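Local coordinates for protein glucanase (Clostridium thermocellum, PDB 5GXX) that probably cleaves internal β-1,4-glucosidic bonds of cellulose as a family 9 endoglucanase of the cellulosome, at residues Y73-D78 and Y315-N320; K327-A332 and L422-A427. The protein carries 1 engineered substitution. One frame throughout, in Å; residues are numbered along the deposited sequence. Where two conformers were deposited one is given.

Interaction 1 of 2, residues Y73-D78 and Y315-N320; sequences YEYGDD and YADSIN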
# COMPACT_ATOMS: atom_id res chain seq x y z
N TYR A 73 38.28 31.36 30.72
CA TYR A 73 38.96 31.53 32.00
C TYR A 73 40.48 31.60 31.82
O TYR A 73 41.14 32.40 32.48
CB TYR A 73 38.57 30.41 32.98
CG TYR A 73 39.19 30.49 34.35
CD1 TYR A 73 38.60 31.26 35.37
CD2 TYR A 73 40.33 29.77 34.66
CE1 TYR A 73 39.17 31.32 36.64
CE2 TYR A 73 40.90 29.82 35.93
CZ TYR A 73 40.31 30.60 36.91
OH TYR A 73 40.90 30.63 38.16
N GLU A 74 41.01 30.80 30.91
CA GLU A 74 42.46 30.78 30.68
C GLU A 74 42.94 31.84 29.71
O GLU A 74 43.99 32.44 29.92
CB GLU A 74 42.88 29.42 30.11
CG GLU A 74 42.58 28.26 31.06
CD GLU A 74 43.36 28.31 32.35
OE1 GLU A 74 44.40 29.01 32.42
OE2 GLU A 74 42.95 27.63 33.31
N TYR A 75 42.17 32.04 28.64
CA TYR A 75 42.69 32.71 27.45
C TYR A 75 41.78 33.85 26.97
O TYR A 75 42.07 34.48 25.96
CB TYR A 75 43.04 31.66 26.36
CG TYR A 75 44.06 30.62 26.83
CD1 TYR A 75 45.27 31.01 27.41
CD2 TYR A 75 43.84 29.24 26.68
CE1 TYR A 75 46.20 30.08 27.86
CE2 TYR A 75 44.78 28.29 27.13
CZ TYR A 75 45.96 28.72 27.72
OH TYR A 75 46.92 27.84 28.19
N GLY A 76 40.70 34.15 27.69
CA GLY A 76 39.75 35.17 27.24
C GLY A 76 40.37 36.54 26.98
O GLY A 76 40.04 37.21 25.99
N ASP A 77 41.27 36.96 27.86
CA ASP A 77 41.99 38.22 27.70
C ASP A 77 43.02 38.18 26.58
O ASP A 77 43.42 39.22 26.05
CB ASP A 77 42.74 38.58 28.98
CG ASP A 77 41.83 39.01 30.10
OD1 ASP A 77 40.74 39.56 29.83
OD2 ASP A 77 42.22 38.79 31.27
N ASP A 78 43.48 36.98 26.25
CA ASP A 78 44.62 36.81 25.36
C ASP A 78 44.23 36.72 23.89
O ASP A 78 45.11 36.66 23.02
CB ASP A 78 45.44 35.59 25.80
CG ASP A 78 45.99 35.73 27.21
OD1 ASP A 78 46.44 36.85 27.55
OD2 ASP A 78 45.97 34.73 27.96
N TYR A 315 48.50 23.09 31.34
CA TYR A 315 49.48 22.59 32.28
C TYR A 315 50.87 23.16 31.97
O TYR A 315 51.56 23.66 32.86
CB TYR A 315 49.49 21.06 32.34
CG TYR A 315 50.41 20.60 33.45
CD1 TYR A 315 50.08 20.86 34.80
CD2 TYR A 315 51.61 19.94 33.17
CE1 TYR A 315 50.93 20.49 35.82
CE2 TYR A 315 52.46 19.55 34.21
CZ TYR A 315 52.11 19.83 35.52
OH TYR A 315 52.93 19.45 36.57
N ALA A 316 51.27 23.11 30.71
CA ALA A 316 52.57 23.66 30.32
C ALA A 316 52.69 25.14 30.69
O ALA A 316 53.72 25.58 31.17
CB ALA A 316 52.80 23.48 28.83
N ASP A 317 51.62 25.90 30.47
CA ASP A 317 51.65 27.33 30.80
C ASP A 317 51.73 27.60 32.30
O ASP A 317 52.08 28.71 32.70
CB ASP A 317 50.41 28.01 30.24
CG ASP A 317 50.52 28.27 28.75
OD1 ASP A 317 51.65 28.20 28.21
OD2 ASP A 317 49.47 28.54 28.13
N SER A 318 51.40 26.60 33.11
CA SER A 318 51.30 26.78 34.56
C SER A 318 52.56 26.32 35.31
O SER A 318 52.63 26.46 36.53
CB SER A 318 50.10 26.02 35.12
OG SER A 318 50.38 24.63 35.20
N ILE A 319 53.52 25.77 34.58
CA ILE A 319 54.76 25.27 35.16
C ILE A 319 55.97 25.99 34.57
O ILE A 319 55.86 26.68 33.56
CB ILE A 319 54.93 23.74 34.97
CG1 ILE A 319 55.08 23.35 33.49
CG2 ILE A 319 53.79 22.99 35.64
CD1 ILE A 319 55.43 21.90 33.25
N ASN A 320 57.12 25.78 35.20
CA ASN A 320 58.36 26.44 34.80
C ASN A 320 59.42 25.58 34.13
O ASN A 320 60.27 26.12 33.42
CB ASN A 320 58.99 27.15 36.01
CG ASN A 320 58.17 28.33 36.48
OD1 ASN A 320 57.55 29.04 35.69
ND2 ASN A 320 58.16 28.55 37.79
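Y75 reaches across from the C-terminal part of helix 58-75 and overlaps D317 of helix 301-318 with its phenol oxygen, the rest of the ring touching little of 315-320. Y75 OH gives its proton to D317 OD2 in a short hydrogen bond of 2.6 Å. The carboxylate oxygen lies beyond the ring edge, near the ring plane, on the CE1 side of the hydroxyl; Y75 CZ is 3.5 Å from D317 OD2. The two flat groups stand almost perpendicular, their planes 85° apart, so the ring and the carboxylate do not stack on each other. OD2 is met on its anti side, with the hydroxyl 23° out of the carboxylate plane.

With Y75 CG beside the backbone N and opposite the carbonyl carbon (chi1 -57°), the ring extends off the helix toward 315-320. E74 CB sits over the centre of one ring face, 3.5 Å above its plane, and D78 OD2 approaches the edge in plane. The chain turns just after the tyrosine: Y75 O accepts a backbone bond from D78 N at 2.9 Å.

D317 OD2 also forms a salt bridge with R424, so this oxygen is gripped by a hydroxyl and a cation at once, and the two together fix its position. That positive neighbour probably favours the ionised carboxylate. E74, whose OE1 is 6.7 Å from D317 OD2, has its own cation in R258.

The aspartate is exposed while the tyrosine is buried, so the bond marks the passage from interior to surface. Y75 packs against F310, F313 and V314 of helix 301-318 on its way there, and against C423 and R424 of helix 412-429, which places it in the seam between helices 58-75, 301-318 and 412-429.

Interaction 2 of 2, residues K327-A332 and L422-A427; sequences KYYNFA and LCRLTA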
# COMPACT_ATOMS: atom_id res chain seq x y z
N LYS A 327 57.87 19.68 25.88
CA LYS A 327 57.28 18.38 25.57
C LYS A 327 55.75 18.49 25.52
O LYS A 327 55.12 17.97 24.61
CB LYS A 327 57.72 17.33 26.58
CG LYS A 327 56.96 16.00 26.50
CD LYS A 327 57.51 14.91 27.41
CE LYS A 327 57.33 15.26 28.87
NZ LYS A 327 57.76 14.11 29.72
N TYR A 328 55.14 19.15 26.50
CA TYR A 328 53.68 19.21 26.49
C TYR A 328 53.11 20.16 25.44
O TYR A 328 52.08 19.84 24.84
CB TYR A 328 53.13 19.53 27.88
CG TYR A 328 53.51 18.50 28.91
CD1 TYR A 328 53.53 17.14 28.62
CD2 TYR A 328 53.83 18.89 30.21
CE1 TYR A 328 53.88 16.20 29.57
CE2 TYR A 328 54.17 17.96 31.16
CZ TYR A 328 54.22 16.62 30.84
OH TYR A 328 54.57 15.72 31.83
N TYR A 329 53.76 21.30 25.23
CA TYR A 329 53.38 22.23 24.16
C TYR A 329 53.46 21.55 22.79
O TYR A 329 52.55 21.68 21.99
CB TYR A 329 54.28 23.47 24.17
CG TYR A 329 53.95 24.48 23.08
CD1 TYR A 329 54.49 24.36 21.79
CD2 TYR A 329 53.08 25.54 23.33
CE1 TYR A 329 54.19 25.27 20.79
CE2 TYR A 329 52.78 26.45 22.32
CZ TYR A 329 53.34 26.32 21.06
OH TYR A 329 53.04 27.22 20.07
N ASN A 330 54.55 20.83 22.52
CA ASN A 330 54.73 20.24 21.19
C ASN A 330 53.66 19.18 20.93
O ASN A 330 53.10 19.08 19.83
CB ASN A 330 56.12 19.61 21.08
CG ASN A 330 57.23 20.63 20.87
OD1 ASN A 330 56.98 21.80 20.59
ND2 ASN A 330 58.48 20.15 20.98
N PHE A 331 53.40 18.39 21.98
CA PHE A 331 52.29 17.43 21.90
C PHE A 331 50.97 18.12 21.54
O PHE A 331 50.27 17.71 20.60
CB PHE A 331 52.12 16.64 23.21
CG PHE A 331 50.76 16.02 23.35
CD1 PHE A 331 50.42 14.89 22.61
CD2 PHE A 331 49.80 16.60 24.19
CE1 PHE A 331 49.14 14.36 22.70
CE2 PHE A 331 48.52 16.07 24.26
CZ PHE A 331 48.20 14.93 23.54
N ALA A 332 50.62 19.16 22.30
CA ALA A 332 49.34 19.83 22.10
C ALA A 332 49.24 20.41 20.68
O ALA A 332 48.25 20.16 19.98
CB ALA A 332 49.19 20.92 23.17
N LEU A 422 42.37 26.14 20.38
CA LEU A 422 42.48 27.19 19.36
C LEU A 422 42.63 28.58 20.00
O LEU A 422 43.37 29.42 19.49
CB LEU A 422 41.31 27.18 18.38
CG LEU A 422 41.17 25.94 17.50
CD1 LEU A 422 39.80 25.90 16.80
CD2 LEU A 422 42.32 25.89 16.48
N CYS A 423 41.95 28.81 21.11
CA CYS A 423 42.18 30.04 21.87
C CYS A 423 43.66 30.20 22.23
O CYS A 423 44.23 31.27 22.03
CB CYS A 423 41.36 30.09 23.16
SG CYS A 423 39.61 30.41 22.90
N ARG A 424 44.29 29.15 22.75
CA ARG A 424 45.71 29.21 23.09
C ARG A 424 46.57 29.52 21.86
O ARG A 424 47.50 30.34 21.93
CB ARG A 424 46.15 27.89 23.72
CG ARG A 424 47.64 27.80 24.06
CD ARG A 424 48.10 28.98 24.93
NE ARG A 424 49.49 28.78 25.32
CZ ARG A 424 50.52 28.95 24.49
NH1 ARG A 424 50.35 29.37 23.24
NH2 ARG A 424 51.75 28.71 24.92
N LEU A 425 46.28 28.87 20.74
CA LEU A 425 47.13 29.03 19.57
C LEU A 425 46.95 30.39 18.90
O LEU A 425 47.93 30.99 18.44
CB LEU A 425 46.94 27.86 18.60
CG LEU A 425 47.68 26.62 19.09
CD1 LEU A 425 47.06 25.35 18.51
CD2 LEU A 425 49.19 26.70 18.81
N THR A 426 45.73 30.90 18.85
CA THR A 426 45.54 32.22 18.25
C THR A 426 46.11 33.29 19.17
O THR A 426 46.66 34.29 18.69
CB THR A 426 44.09 32.51 17.84
OG1 THR A 426 44.06 33.68 17.00
CG2 THR A 426 43.21 32.76 19.04
N ALA A 427 46.03 33.08 20.48
CA ALA A 427 46.67 34.00 21.42
C ALA A 427 48.14 34.16 21.07
O ALA A 427 48.67 35.28 21.06
CB ALA A 427 46.51 33.49 22.85
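Y329 presents one edge of its ring to the guanidinium of R424, with CE2 3.6 Å from R424 NH2 and 3.9 Å from R424 NH1. Both nitrogens lie near the ring plane, so this is an edge contact and not a cation over the ring face; ring and guanidinium planes are 47° apart. A looser touch follows, Y329 OH resting 4.1 Å from L425 CD2. With CG opposite its backbone N (chi1 180°), Y329 carries its ring toward helix 412-429, while a bend in the R424 chain at chi2 helps bring the guanidinium alongside the ring edge.

No hydrogen bond joins the two segments directly. E428, one turn beyond R424 on the same helix, takes a salt bridge from R424 NH1 and a hydrogen bond with Y329 OH, so one carboxylate oxygen bridges the two side chains. Y429 also bonds to that hydroxyl, and D317 holds R424 NE. F313 of helix 301-318 packs against the group, its ring meeting that of Y329 at about 65°, and it also touches A332, R424 and L425. Such side-chain packing between neighbouring helices builds the (α/α)6 barrel of family 9 glycoside hydrolases.

How the interactions relate
From the N terminus, helix 58-75 comes first; interaction 1 closes a long, mostly helical excursion by joining its C-terminal part to that of helix 301-318. The chain then enters helix 322-340, and interaction 2 closes a second excursion, richer in loops, at helix 412-429. The two closures run in series, neither nested nor crossed, yet their centres are about 10 Å apart. D317 OD2 and R424 NE, 2.8 Å from each other, link them by a salt bridge, and Y315 CD2 packs 3.8 Å from Y328 CE2. Four helices of the catalytic domain are thus tied together, helix 412-429 returning beside helix 58-75.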